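Hypothetical protein SSO2532 (Sulfolobus solfataricus, PDB 1VPH) is of unknown function but belongs to the YjbQ (UPF0047) family, forms a three-subunit assembly and binds a potassium ion close to a bound phosphate. Local coordinates at residues C[13-18]-C[143-148]; C[50-55]-C[110-115]; C[58-63]-C[128-133]; C[95-100]-C[132-137]. All coordinates share one frame; numbering follows the deposited sequence.

Contact 1 (C[13-18]-C[143-148])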
loop_
_atom_site.group_PDB
_atom_site.type_symbol
_atom_site.label_atom_id
_atom_site.label_comp_id
_atom_site.label_asym_id
_atom_site.label_seq_id
_atom_site.Cartn_x
_atom_site.Cartn_y
_atom_site.Cartn_z
ATOM N N MET C 13 24.007 5.399 2.758
ATOM C CA MET C 13 22.708 4.917 3.188
ATOM C C MET C 13 22.782 4.503 4.667
ATOM O O MET C 13 23.688 3.758 4.998
ATOM C CB MET C 13 22.357 3.730 2.220
ATOM C CG MET C 13 21.216 2.783 2.578
ATOM S SD MET C 13 19.737 3.700 3.013
ATOM C CE MET C 13 19.323 4.756 1.631
ATOM N N LYS C 14 21.925 5.059 5.557
ATOM C CA LYS C 14 21.799 4.638 6.962
ATOM C C LYS C 14 20.509 3.844 7.009
ATOM O O LYS C 14 19.533 4.204 6.335
ATOM C CB LYS C 14 21.692 5.838 7.862
ATOM C CG LYS C 14 22.910 6.767 7.806
ATOM C CD LYS C 14 22.612 8.122 8.474
ATOM C CE LYS C 14 23.645 9.199 8.064
ATOM N NZ LYS C 14 23.848 9.166 6.558
ATOM N N VAL C 15 20.520 2.730 7.731
ATOM C CA VAL C 15 19.288 1.951 7.955
ATOM C C VAL C 15 19.136 1.714 9.455
ATOM O O VAL C 15 20.063 1.278 10.097
ATOM C CB VAL C 15 19.280 0.561 7.226
ATOM C CG1 VAL C 15 17.968 -0.199 7.518
ATOM C CG2 VAL C 15 19.521 0.669 5.757
ATOM N N TYR C 16 17.980 2.066 10.025
ATOM C CA TYR C 16 17.797 2.000 11.470
ATOM C C TYR C 16 16.501 1.247 11.691
ATOM O O TYR C 16 15.521 1.523 11.027
ATOM C CB TYR C 16 17.681 3.410 12.023
ATOM C CG TYR C 16 17.513 3.453 13.524
ATOM C CD1 TYR C 16 18.632 3.452 14.373
ATOM C CD2 TYR C 16 16.228 3.517 14.113
ATOM C CE1 TYR C 16 18.485 3.492 15.748
ATOM C CE2 TYR C 16 16.081 3.567 15.489
ATOM C CZ TYR C 16 17.210 3.549 16.307
ATOM O OH TYR C 16 17.077 3.635 17.683
ATOM N N PHE C 17 16.530 0.306 12.631
ATOM C CA PHE C 17 15.407 -0.532 12.964
ATOM C C PHE C 17 15.004 -0.326 14.408
ATOM O O PHE C 17 15.831 -0.216 15.307
ATOM C CB PHE C 17 15.803 -2.027 12.819
ATOM C CG PHE C 17 15.758 -2.562 11.399
ATOM C CD1 PHE C 17 14.535 -2.810 10.772
ATOM C CD2 PHE C 17 16.935 -2.902 10.738
ATOM C CE1 PHE C 17 14.498 -3.321 9.473
ATOM C CE2 PHE C 17 16.899 -3.438 9.435
ATOM C CZ PHE C 17 15.695 -3.629 8.806
ATOM N N ASP C 18 13.704 -0.322 14.646
ATOM C CA ASP C 18 13.221 -0.471 15.979
ATOM C C ASP C 18 11.881 -1.209 15.882
ATOM O O ASP C 18 11.417 -1.535 14.777
ATOM C CB ASP C 18 13.116 0.918 16.629
ATOM C CG ASP C 18 13.560 0.898 18.097
ATOM O OD1 ASP C 18 13.132 -0.053 18.782
ATOM O OD2 ASP C 18 14.339 1.782 18.536
ATOM N N THR C 143 7.387 -3.617 13.023
ATOM C CA THR C 143 8.738 -3.179 12.708
ATOM C C THR C 143 8.688 -1.778 12.201
ATOM O O THR C 143 7.852 -1.453 11.343
ATOM C CB THR C 143 9.315 -4.069 11.583
ATOM O OG1 THR C 143 9.344 -5.409 12.086
ATOM C CG2 THR C 143 10.711 -3.635 11.178
ATOM N N VAL C 144 9.618 -0.951 12.681
ATOM C CA VAL C 144 9.754 0.396 12.181
ATOM C C VAL C 144 11.147 0.479 11.615
ATOM O O VAL C 144 12.091 0.316 12.330
ATOM C CB VAL C 144 9.547 1.443 13.272
ATOM C CG1 VAL C 144 9.688 2.863 12.749
ATOM C CG2 VAL C 144 8.155 1.251 13.975
ATOM N N GLU C 145 11.246 0.782 10.332
ATOM C CA GLU C 145 12.556 0.910 9.693
ATOM C C GLU C 145 12.706 2.297 9.084
ATOM O O GLU C 145 11.853 2.732 8.315
ATOM C CB GLU C 145 12.669 -0.160 8.637
ATOM C CG GLU C 145 14.049 -0.267 8.014
ATOM C CD GLU C 145 14.115 -1.294 6.873
ATOM O OE1 GLU C 145 13.127 -2.040 6.631
ATOM O OE2 GLU C 145 15.187 -1.390 6.228
ATOM N N ILE C 146 13.786 2.991 9.423
ATOM C CA ILE C 146 14.100 4.267 8.801
ATOM C C ILE C 146 15.307 4.041 7.887
ATOM O O ILE C 146 16.263 3.396 8.256
ATOM C CB ILE C 146 14.376 5.405 9.821
ATOM C CG1 ILE C 146 13.156 5.576 10.768
ATOM C CG2 ILE C 146 14.504 6.702 9.091
ATOM C CD1 ILE C 146 13.234 4.781 11.982
ATOM N N LEU C 147 15.223 4.563 6.677
ATOM C CA LEU C 147 16.298 4.380 5.691
ATOM C C LEU C 147 16.548 5.718 5.016
ATOM O O LEU C 147 15.593 6.364 4.620
ATOM C CB LEU C 147 15.860 3.282 4.732
ATOM C CG LEU C 147 16.801 2.587 3.739
ATOM C CD1 LEU C 147 16.518 1.125 3.666
ATOM C CD2 LEU C 147 16.652 3.195 2.340
ATOM N N GLY C 148 17.806 6.173 4.947
ATOM C CA GLY C 148 18.119 7.481 4.385
ATOM C C GLY C 148 19.453 8.023 4.849
ATOM O O GLY C 148 20.344 7.244 5.179
#

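Contact 2 (C[50-55]-C[110-115])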
loop_
_atom_site.group_PDB
_atom_site.type_symbol
_atom_site.label_atom_id
_atom_site.label_comp_id
_atom_site.label_asym_id
_atom_site.label_seq_id
_atom_site.Cartn_x
_atom_site.Cartn_y
_atom_site.Cartn_z
ATOM N N ILE C 50 13.000 7.525 4.236
ATOM C CA ILE C 50 11.687 6.951 4.328
ATOM C C ILE C 50 11.531 6.218 5.647
ATOM O O ILE C 50 12.511 5.827 6.288
ATOM C CB ILE C 50 11.351 5.997 3.152
ATOM C CG1 ILE C 50 12.368 4.869 3.043
ATOM C CG2 ILE C 50 11.325 6.775 1.824
ATOM C CD1 ILE C 50 11.905 3.714 2.193
ATOM N N CYS C 51 10.279 6.068 6.070
ATOM C CA CYS C 51 9.983 5.309 7.262
ATOM C C CYS C 51 8.951 4.245 6.828
ATOM O O CYS C 51 7.833 4.598 6.379
ATOM C CB CYS C 51 9.447 6.199 8.343
ATOM S SG CYS C 51 8.813 5.308 9.776
ATOM N N LEU C 52 9.363 2.984 6.928
ATOM C CA LEU C 52 8.541 1.821 6.730
ATOM C C LEU C 52 7.986 1.337 8.065
ATOM O O LEU C 52 8.729 1.060 8.990
ATOM C CB LEU C 52 9.382 0.681 6.107
ATOM C CG LEU C 52 8.709 -0.680 5.888
ATOM C CD1 LEU C 52 7.521 -0.596 4.880
ATOM C CD2 LEU C 52 9.680 -1.781 5.421
ATOM N N ILE C 53 6.662 1.207 8.145
ATOM C CA ILE C 53 5.990 0.669 9.312
ATOM C C ILE C 53 5.269 -0.595 8.860
ATOM O O ILE C 53 4.363 -0.518 8.011
ATOM C CB ILE C 53 4.935 1.685 9.825
ATOM C CG1 ILE C 53 5.583 3.038 10.115
ATOM C CG2 ILE C 53 4.211 1.133 11.048
ATOM C CD1 ILE C 53 5.234 4.106 9.120
ATOM N N PHE C 54 5.669 -1.732 9.404
ATOM C CA PHE C 54 5.387 -3.071 8.827
ATOM C C PHE C 54 5.005 -4.059 9.926
ATOM O O PHE C 54 5.653 -4.099 10.971
ATOM C CB PHE C 54 6.602 -3.550 8.039
ATOM C CG PHE C 54 6.487 -4.958 7.494
ATOM C CD1 PHE C 54 5.942 -5.217 6.231
ATOM C CD2 PHE C 54 6.918 -6.044 8.244
ATOM C CE1 PHE C 54 5.838 -6.527 5.776
ATOM C CE2 PHE C 54 6.795 -7.365 7.759
ATOM C CZ PHE C 54 6.277 -7.581 6.524
ATOM N N VAL C 55 3.928 -4.812 9.689
ATOM C CA VAL C 55 3.567 -5.937 10.577
ATOM C C VAL C 55 3.800 -7.247 9.851
ATOM O O VAL C 55 3.344 -7.501 8.722
ATOM C CB VAL C 55 2.146 -5.885 11.109
ATOM C CG1 VAL C 55 1.934 -4.653 11.898
ATOM C CG2 VAL C 55 1.170 -5.918 10.022
ATOM N N GLU C 110 1.835 -2.875 5.492
ATOM C CA GLU C 110 2.808 -1.759 5.638
ATOM C C GLU C 110 2.319 -0.442 5.145
ATOM O O GLU C 110 1.445 -0.397 4.271
ATOM C CB GLU C 110 4.126 -2.072 4.964
ATOM C CG GLU C 110 4.276 -1.737 3.480
ATOM C CD GLU C 110 3.802 -2.855 2.532
ATOM O OE1 GLU C 110 3.694 -4.021 2.973
ATOM O OE2 GLU C 110 3.563 -2.551 1.329
ATOM N N ARG C 111 2.882 0.622 5.711
ATOM C CA ARG C 111 2.743 1.915 5.153
ATOM C C ARG C 111 4.136 2.547 5.122
ATOM O O ARG C 111 4.990 2.231 5.924
ATOM C CB ARG C 111 1.754 2.747 5.958
ATOM C CG ARG C 111 0.300 2.397 5.835
ATOM C CD ARG C 111 -0.220 2.528 4.399
ATOM N NE ARG C 111 -1.648 2.252 4.383
ATOM C CZ ARG C 111 -2.212 1.072 4.195
ATOM N NH1 ARG C 111 -1.486 -0.006 3.983
ATOM N NH2 ARG C 111 -3.545 0.982 4.192
ATOM N N VAL C 112 4.349 3.398 4.150
ATOM C CA VAL C 112 5.666 4.061 3.953
ATOM C C VAL C 112 5.435 5.573 4.011
ATOM O O VAL C 112 4.513 6.100 3.340
ATOM C CB VAL C 112 6.313 3.685 2.658
ATOM C CG1 VAL C 112 7.655 4.394 2.488
ATOM C CG2 VAL C 112 6.475 2.181 2.591
ATOM N N PHE C 113 6.188 6.248 4.873
ATOM C CA PHE C 113 6.082 7.702 5.036
ATOM C C PHE C 113 7.418 8.364 4.619
ATOM O O PHE C 113 8.483 7.754 4.762
ATOM C CB PHE C 113 5.792 8.100 6.486
ATOM C CG PHE C 113 4.369 7.916 6.912
ATOM C CD1 PHE C 113 3.867 6.664 7.106
ATOM C CD2 PHE C 113 3.550 9.025 7.118
ATOM C CE1 PHE C 113 2.558 6.486 7.466
ATOM C CE2 PHE C 113 2.241 8.864 7.489
ATOM C CZ PHE C 113 1.744 7.585 7.678
ATOM N N PRO C 114 7.349 9.617 4.122
ATOM C CA PRO C 114 8.586 10.329 3.939
ATOM C C PRO C 114 9.110 10.796 5.290
ATOM O O PRO C 114 8.337 10.996 6.217
ATOM C CB PRO C 114 8.207 11.562 3.094
ATOM C CG PRO C 114 6.802 11.346 2.671
ATOM C CD PRO C 114 6.213 10.454 3.731
ATOM N N VAL C 115 10.425 10.924 5.357
ATOM C CA VAL C 115 11.129 11.537 6.470
ATOM C C VAL C 115 11.933 12.678 5.873
ATOM O O VAL C 115 12.689 12.480 4.942
ATOM C CB VAL C 115 12.028 10.517 7.205
ATOM C CG1 VAL C 115 12.912 11.226 8.277
ATOM C CG2 VAL C 115 11.192 9.444 7.828
#

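Contact 3 (C[58-63]-C[128-133]). With PO4 (phosphate ion), chain L.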
loop_
_atom_site.group_PDB
_atom_site.type_symbol
_atom_site.label_atom_id
_atom_site.label_comp_id
_atom_site.label_asym_id
_atom_site.label_seq_id
_atom_site.Cartn_x
_atom_site.Cartn_y
_atom_site.Cartn_z
ATOM N N SER C 58 -0.468 -11.887 9.431
ATOM C CA SER C 58 -1.396 -11.999 8.329
ATOM C C SER C 58 -2.847 -11.656 8.732
ATOM O O SER C 58 -3.737 -11.649 7.850
ATOM C CB SER C 58 -1.290 -13.415 7.780
ATOM O OG SER C 58 -1.841 -14.323 8.730
ATOM N N THR C 59 -3.088 -11.322 10.002
ATOM C CA THR C 59 -4.436 -10.974 10.471
ATOM C C THR C 59 -4.468 -9.607 11.179
ATOM O O THR C 59 -5.406 -9.259 11.899
ATOM C CB THR C 59 -4.969 -12.093 11.379
ATOM O OG1 THR C 59 -4.165 -12.196 12.534
ATOM C CG2 THR C 59 -5.002 -13.402 10.622
ATOM N N ALA C 60 -3.423 -8.839 10.924
ATOM C CA ALA C 60 -3.345 -7.456 11.281
ATOM C C ALA C 60 -2.818 -6.627 10.106
ATOM O O ALA C 60 -2.293 -7.158 9.102
ATOM C CB ALA C 60 -2.466 -7.264 12.520
ATOM N N ALA C 61 -3.000 -5.312 10.205
ATOM C CA ALA C 61 -2.579 -4.413 9.141
ATOM C C ALA C 61 -2.084 -3.097 9.723
ATOM O O ALA C 61 -2.201 -2.852 10.923
ATOM C CB ALA C 61 -3.730 -4.156 8.134
ATOM N N ILE C 62 -1.552 -2.242 8.843
ATOM C CA ILE C 62 -1.114 -0.873 9.222
ATOM C C ILE C 62 -1.840 0.082 8.336
ATOM O O ILE C 62 -1.846 -0.134 7.121
ATOM C CB ILE C 62 0.398 -0.688 9.027
ATOM C CG1 ILE C 62 1.206 -1.595 10.016
ATOM C CG2 ILE C 62 0.801 0.772 9.231
ATOM C CD1 ILE C 62 1.012 -1.226 11.552
ATOM N N VAL C 63 -2.530 1.086 8.925
ATOM C CA VAL C 63 -3.197 2.125 8.139
ATOM C C VAL C 63 -2.856 3.496 8.673
ATOM O O VAL C 63 -2.295 3.631 9.741
ATOM C CB VAL C 63 -4.758 1.957 8.047
ATOM C CG1 VAL C 63 -5.093 0.654 7.394
ATOM C CG2 VAL C 63 -5.425 2.116 9.416
ATOM N N ILE C 128 -1.010 7.062 12.605
ATOM C CA ILE C 128 -0.645 5.712 12.192
ATOM C C ILE C 128 -1.262 4.698 13.147
ATOM O O ILE C 128 -1.102 4.813 14.384
ATOM C CB ILE C 128 0.844 5.532 12.219
ATOM C CG1 ILE C 128 1.531 6.583 11.332
ATOM C CG2 ILE C 128 1.181 4.143 11.743
ATOM C CD1 ILE C 128 3.014 6.484 11.273
ATOM N N PHE C 129 -1.952 3.697 12.590
ATOM C CA PHE C 129 -2.644 2.690 13.406
ATOM C C PHE C 129 -2.271 1.269 13.066
ATOM O O PHE C 129 -2.197 0.858 11.897
ATOM C CB PHE C 129 -4.151 2.795 13.253
ATOM C CG PHE C 129 -4.755 4.101 13.720
ATOM C CD1 PHE C 129 -5.146 4.273 15.037
ATOM C CD2 PHE C 129 -4.984 5.097 12.818
ATOM C CE1 PHE C 129 -5.741 5.452 15.439
ATOM C CE2 PHE C 129 -5.542 6.286 13.209
ATOM C CZ PHE C 129 -5.914 6.475 14.492
ATOM N N LEU C 130 -2.096 0.489 14.097
ATOM C CA LEU C 130 -2.159 -0.956 13.999
ATOM C C LEU C 130 -3.611 -1.355 13.923
ATOM O O LEU C 130 -4.449 -0.919 14.777
ATOM C CB LEU C 130 -1.528 -1.596 15.242
ATOM C CG LEU C 130 -1.806 -3.105 15.204
ATOM C CD1 LEU C 130 -0.951 -3.717 14.104
ATOM C CD2 LEU C 130 -1.533 -3.764 16.534
ATOM N N VAL C 131 -3.953 -2.142 12.910
ATOM C CA VAL C 131 -5.331 -2.626 12.770
ATOM C C VAL C 131 -5.323 -4.086 13.212
ATOM O O VAL C 131 -4.641 -4.914 12.609
ATOM C CB VAL C 131 -5.886 -2.526 11.290
ATOM C CG1 VAL C 131 -7.403 -2.870 11.283
ATOM C CG2 VAL C 131 -5.639 -1.205 10.646
ATOM N N GLU C 132 -6.022 -4.384 14.311
ATOM C CA GLU C 132 -6.189 -5.739 14.779
ATOM C C GLU C 132 -7.505 -6.253 14.284
ATOM O O GLU C 132 -8.532 -5.552 14.431
ATOM C CB GLU C 132 -6.231 -5.794 16.319
ATOM C CG GLU C 132 -6.669 -7.135 16.861
ATOM C CD GLU C 132 -5.615 -8.197 16.563
ATOM O OE1 GLU C 132 -4.692 -8.293 17.380
ATOM O OE2 GLU C 132 -5.696 -8.889 15.517
ATOM N N LEU C 133 -7.482 -7.419 13.653
ATOM C CA LEU C 133 -8.716 -8.051 13.144
ATOM C C LEU C 133 -9.000 -9.410 13.719
ATOM O O LEU C 133 -10.080 -9.970 13.445
ATOM C CB LEU C 133 -8.717 -8.170 11.594
ATOM C CG LEU C 133 -8.616 -6.886 10.761
ATOM C CD1 LEU C 133 -8.872 -7.136 9.278
ATOM C CD2 LEU C 133 -9.575 -5.796 11.290
HETATM P P PO4 L . -0.734 -13.799 12.332
HETATM O O1 PO4 L . -1.501 -14.762 13.144
HETATM O O2 PO4 L . -0.330 -14.400 10.986
HETATM O O3 PO4 L . 0.597 -13.483 12.981
HETATM O O4 PO4 L . -1.405 -12.450 12.274
#

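Contact 4 (C[95-100]-C[132-137]). With K (potassium ion), chain K; PO4 (phosphate ion), chain L.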
loop_
_atom_site.group_PDB
_atom_site.type_symbol
_atom_site.label_atom_id
_atom_site.label_comp_id
_atom_site.label_asym_id
_atom_site.label_seq_id
_atom_site.Cartn_x
_atom_site.Cartn_y
_atom_site.Cartn_z
ATOM N N ASP C 95 -9.514 -22.604 10.592
ATOM C CA ASP C 95 -9.402 -21.572 11.569
ATOM C C ASP C 95 -10.780 -20.895 11.631
ATOM O O ASP C 95 -11.729 -21.365 11.022
ATOM C CB ASP C 95 -8.339 -20.656 11.068
ATOM C CG ASP C 95 -7.480 -20.103 12.162
ATOM O OD1 ASP C 95 -7.919 -20.028 13.335
ATOM O OD2 ASP C 95 -6.354 -19.707 11.801
ATOM N N ASP C 96 -10.948 -19.920 12.494
ATOM C CA ASP C 96 -12.123 -19.063 12.508
ATOM C C ASP C 96 -11.820 -17.620 12.246
ATOM O O ASP C 96 -12.436 -16.741 12.864
ATOM C CB ASP C 96 -12.694 -19.121 13.950
ATOM C CG ASP C 96 -11.648 -18.652 15.060
ATOM O OD1 ASP C 96 -10.523 -18.172 14.747
ATOM O OD2 ASP C 96 -11.965 -18.779 16.272
ATOM N N ASN C 97 -10.859 -17.333 11.378
ATOM C CA ASN C 97 -10.422 -15.956 11.228
ATOM C C ASN C 97 -10.202 -15.566 9.760
ATOM O O ASN C 97 -9.429 -14.683 9.476
ATOM C CB ASN C 97 -9.172 -15.719 12.065
ATOM C CG ASN C 97 -7.965 -16.474 11.557
ATOM O OD1 ASN C 97 -8.062 -17.340 10.664
ATOM N ND2 ASN C 97 -6.822 -16.197 12.154
ATOM N N ALA C 98 -10.896 -16.253 8.838
ATOM C CA ALA C 98 -10.812 -15.926 7.411
ATOM C C ALA C 98 -11.024 -14.454 7.194
ATOM O O ALA C 98 -10.268 -13.859 6.448
ATOM C CB ALA C 98 -11.791 -16.707 6.605
ATOM N N HIS C 99 -12.023 -13.874 7.855
ATOM C CA HIS C 99 -12.328 -12.459 7.692
ATOM C C HIS C 99 -11.097 -11.600 7.969
ATOM O O HIS C 99 -10.872 -10.587 7.285
ATOM C CB HIS C 99 -13.457 -12.061 8.642
ATOM C CG HIS C 99 -13.007 -11.950 10.075
ATOM N ND1 HIS C 99 -12.914 -13.037 10.908
ATOM C CD2 HIS C 99 -12.519 -10.894 10.777
ATOM C CE1 HIS C 99 -12.460 -12.648 12.087
ATOM N NE2 HIS C 99 -12.209 -11.349 12.034
ATOM N N ALA C 100 -10.317 -11.980 8.986
ATOM C CA ALA C 100 -9.153 -11.210 9.406
ATOM C C ALA C 100 -8.068 -11.230 8.349
ATOM O O ALA C 100 -7.456 -10.211 8.045
ATOM C CB ALA C 100 -8.616 -11.768 10.745
ATOM N N GLU C 132 -6.022 -4.384 14.311
ATOM C CA GLU C 132 -6.189 -5.739 14.779
ATOM C C GLU C 132 -7.505 -6.253 14.284
ATOM O O GLU C 132 -8.532 -5.552 14.431
ATOM C CB GLU C 132 -6.231 -5.794 16.319
ATOM C CG GLU C 132 -6.669 -7.135 16.861
ATOM C CD GLU C 132 -5.615 -8.197 16.563
ATOM O OE1 GLU C 132 -4.692 -8.293 17.380
ATOM O OE2 GLU C 132 -5.696 -8.889 15.517
ATOM N N LEU C 133 -7.482 -7.419 13.653
ATOM C CA LEU C 133 -8.716 -8.051 13.144
ATOM C C LEU C 133 -9.000 -9.410 13.719
ATOM O O LEU C 133 -10.080 -9.970 13.445
ATOM C CB LEU C 133 -8.717 -8.170 11.594
ATOM C CG LEU C 133 -8.616 -6.886 10.761
ATOM C CD1 LEU C 133 -8.872 -7.136 9.278
ATOM C CD2 LEU C 133 -9.575 -5.796 11.290
ATOM N N ASP C 134 -8.073 -9.936 14.506
ATOM C CA ASP C 134 -8.199 -11.255 15.128
ATOM C C ASP C 134 -7.678 -11.235 16.577
ATOM O O ASP C 134 -6.994 -12.154 17.017
ATOM C CB ASP C 134 -7.456 -12.310 14.291
ATOM C CG ASP C 134 -7.815 -13.754 14.677
ATOM O OD1 ASP C 134 -8.989 -14.054 14.963
ATOM O OD2 ASP C 134 -6.935 -14.621 14.654
ATOM N N GLY C 135 -8.060 -10.216 17.348
ATOM C CA GLY C 135 -7.640 -10.152 18.764
ATOM C C GLY C 135 -8.557 -10.985 19.651
ATOM O O GLY C 135 -9.528 -11.587 19.166
ATOM N N PRO C 136 -8.242 -11.066 20.958
ATOM C CA PRO C 136 -7.067 -10.476 21.571
ATOM C C PRO C 136 -5.812 -11.243 21.206
ATOM O O PRO C 136 -5.855 -12.446 21.041
ATOM C CB PRO C 136 -7.360 -10.572 23.062
ATOM C CG PRO C 136 -8.320 -11.706 23.180
ATOM C CD PRO C 136 -9.065 -11.820 21.923
ATOM N N ARG C 137 -4.718 -10.518 21.029
ATOM C CA ARG C 137 -3.414 -11.128 20.794
ATOM C C ARG C 137 -2.496 -10.494 21.803
ATOM O O ARG C 137 -2.575 -9.275 21.981
ATOM C CB ARG C 137 -2.897 -10.761 19.407
ATOM C CG ARG C 137 -3.666 -11.367 18.229
ATOM C CD ARG C 137 -3.817 -12.834 18.300
ATOM N NE ARG C 137 -4.270 -13.359 17.022
ATOM C CZ ARG C 137 -3.461 -13.763 16.045
ATOM N NH1 ARG C 137 -2.145 -13.740 16.182
ATOM N NH2 ARG C 137 -3.979 -14.199 14.914
HETATM K K K K . -6.072 -18.191 9.955
HETATM P P PO4 L . -0.734 -13.799 12.332
HETATM O O1 PO4 L . -1.501 -14.762 13.144
HETATM O O2 PO4 L . -0.330 -14.400 10.986
HETATM O O3 PO4 L . 0.597 -13.483 12.981
HETATM O O4 PO4 L . -1.405 -12.450 12.274
HETATM O O HOH W 1 -4.565 -19.407 9.313
#

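Contact 1 (C[13-18]-C[143-148])
The F17 ring and the E145 side chain run next to each other from the same face of the sheet, with CG of E145 over one face of the ring and CG2 of T143 at the ring's edge. Ring and carboxylate planes differ by 30°. E145 CG stands anti to its backbone N (chi1 -172°), which sets it over the ring, and the extended chain beyond brings CD to F17 CE1, at 3.3 Å, and CZ. Its OE2 also meets V15, 3.3 Å from CG1, while the other V15 methyl, CG2, touches L147 CD1 at 3.7 Å. On the opposite face of the sheet Y16 is met at its ring edge, where CD2 lies 3.9 Å from I146 CD1. The strands themselves run antiparallel (168°), and six backbone hydrogen bonds join K14 with G148, Y16 with I146 and D18 with V144. This pairing joins strand 14-24, outermost of the sheet within this chain, to the C-terminal strand 137-148. Helix 34-44 packs on the face of Y16 and I146. On the other face F17 packs on V115 of the second subunit, and L147 meets its counterparts on both other subunits, so this face takes part in the trimer interface. The E145 carboxylate, buried against the F17 ring and V15 CG1, could favour the protonated form if no polar partner outside the two strands compensates.

Contact 2 (C[50-55]-C[110-115])
I50 opens the pairing with its CB 4.1 Å from V112 CG1 and its CA-H directed at the carbonyl oxygen of F113. C51 follows with two backbone hydrogen bonds to F113. Its N donates to F113 O, and its O accepts from F113 N. The CB of C51 meets V115 CG2 at 3.7 Å. L52 turns to the other face, where CD1 touches V112 CG2 at 3.7 Å and also rests against CB of E110. At I53 the second hydrogen-bonded pair forms with R111, I53 N lying 3.0 Å from R111 O; the side chain approaches the F113 ring obliquely, CD1 to CD1 at 3.5 Å. F54 then presents a ring edge to E110, CD1 to CB at 3.8 Å. In E110 the first torsion (chi1 87°) puts CG against L52 CD1; its OE2 accepts a hydrogen bond from V112 N of the second subunit. R111 folds back, its NH1 donating to E110 O at 3.0 Å from above the carbonyl plane and also to L107 O. F54 meets the F113 ring of the second subunit, and F113 the F54 ring of the third. Within the five-stranded antiparallel sheet, strand 137-148 flanks 49-55 on the side away from 110-116. Helix 34-44 packs on C51, I53 and V115, while strand 60-65 touches R111 and F113.

Contact 3 (C[58-63]-C[128-133])
A61 and V63 exchange paired backbone hydrogen bonds with V131 and F129 between strands running antiparallel at 159°, V131 N to A61 O being 2.7 Å. V63 and V131 cross at about a right angle, CG2 to CG2 at 3.5 Å; with V63 CG1 anti to the carbonyl carbon (chi1 -61°), CG2 is left between N and the carbonyl carbon, facing V131. A61 CB faces V131 CB on the same side. On the other, L130 CD1 lies 3.5 Å from A61 O and 4.1 Å from I62 CD1, and I62 CG2 reaches I128 CG2. These are two of the three strands of an antiparallel sheet, with 127-132 between 60-65 and 29-32; I62 and L130 turn to V55 of the larger sheet. Past the strand the bond L133 N to T59 O lengthens to 3.3 Å. There S58 and T59 grip a phosphate, probably from the crystallisation liquor. S58 donates to its O2 through both N and OG, the latter at 2.7 Å. T59 likewise donates to O4 through N and OG1, the latter at 2.8 Å. H57, R137 and R140 also hydrogen-bond the phosphate, and R140 NH2 hydrogen-bonds T59 OG1 and forms a salt bridge with E132 OE2.

Contact 4 (C[95-100]-C[132-137])
N97 and H99 tie the start of helix 98-107 by polar side-chain bonds to L133 and D134, in the loop that joins strand 127-132 to strand 137-148. The contact borders the potassium site. N97 occupies the N-cap position, but its side chain makes no capping bond: its CG stands between N and carbonyl carbon (chi1 68°), and the amide serves two other partners. OD1 binds potassium at 2.3 Å. ND2 donates to D134 OD2 at 3.0 Å, in the amide plane but from above the carboxylate; the two planes are 61° apart. D95 OD2 is a second metal ligand at 2.4 Å, and H91, H101 and a water complete the shell. Both distances are short for potassium. D134 is a second-shell residue, and its OD2 also takes a salt bridge from R137 NH2, met on the anti side. With NE bonded to D134 O, R137 grips this residue side-on with two nitrogens, which should fix the guanidinium. Farther along the helix H99 NE2 donates to L133 O at 2.9 Å, the oxygen lying 26° out of the ring plane, and A100 CB packs against L133 CB at 3.7 Å. E132 OE2, also in a salt bridge with R140, accepts from D134 N. R137 also reaches the phosphate with both terminal nitrogens, NH2 lying 3.1 Å and NH1 3.3 Å from the same oxygen, O1.

Contacts 1 and 2 belong to the five-stranded antiparallel sheet, their centres about 9 Å apart, and meet where strand 137-148 pairs with 49-55. Contact 3 lies in the three-stranded sheet, about 13 Å from the centre of contact 2, touching it where V55 and R111 pack on I62. Contact 4, about 11 Å from contact 3, shares E132 and L133 with it, and both touch the phosphate. Along the chain contact 1 closes a loop that encloses the other three, while the segments of contacts 2 and 3 alternate. Contacts 1 and 4 have centres about 29 Å apart, on opposite sides of the chain's centre, separating sheet surface used in subunit packing from the metal site.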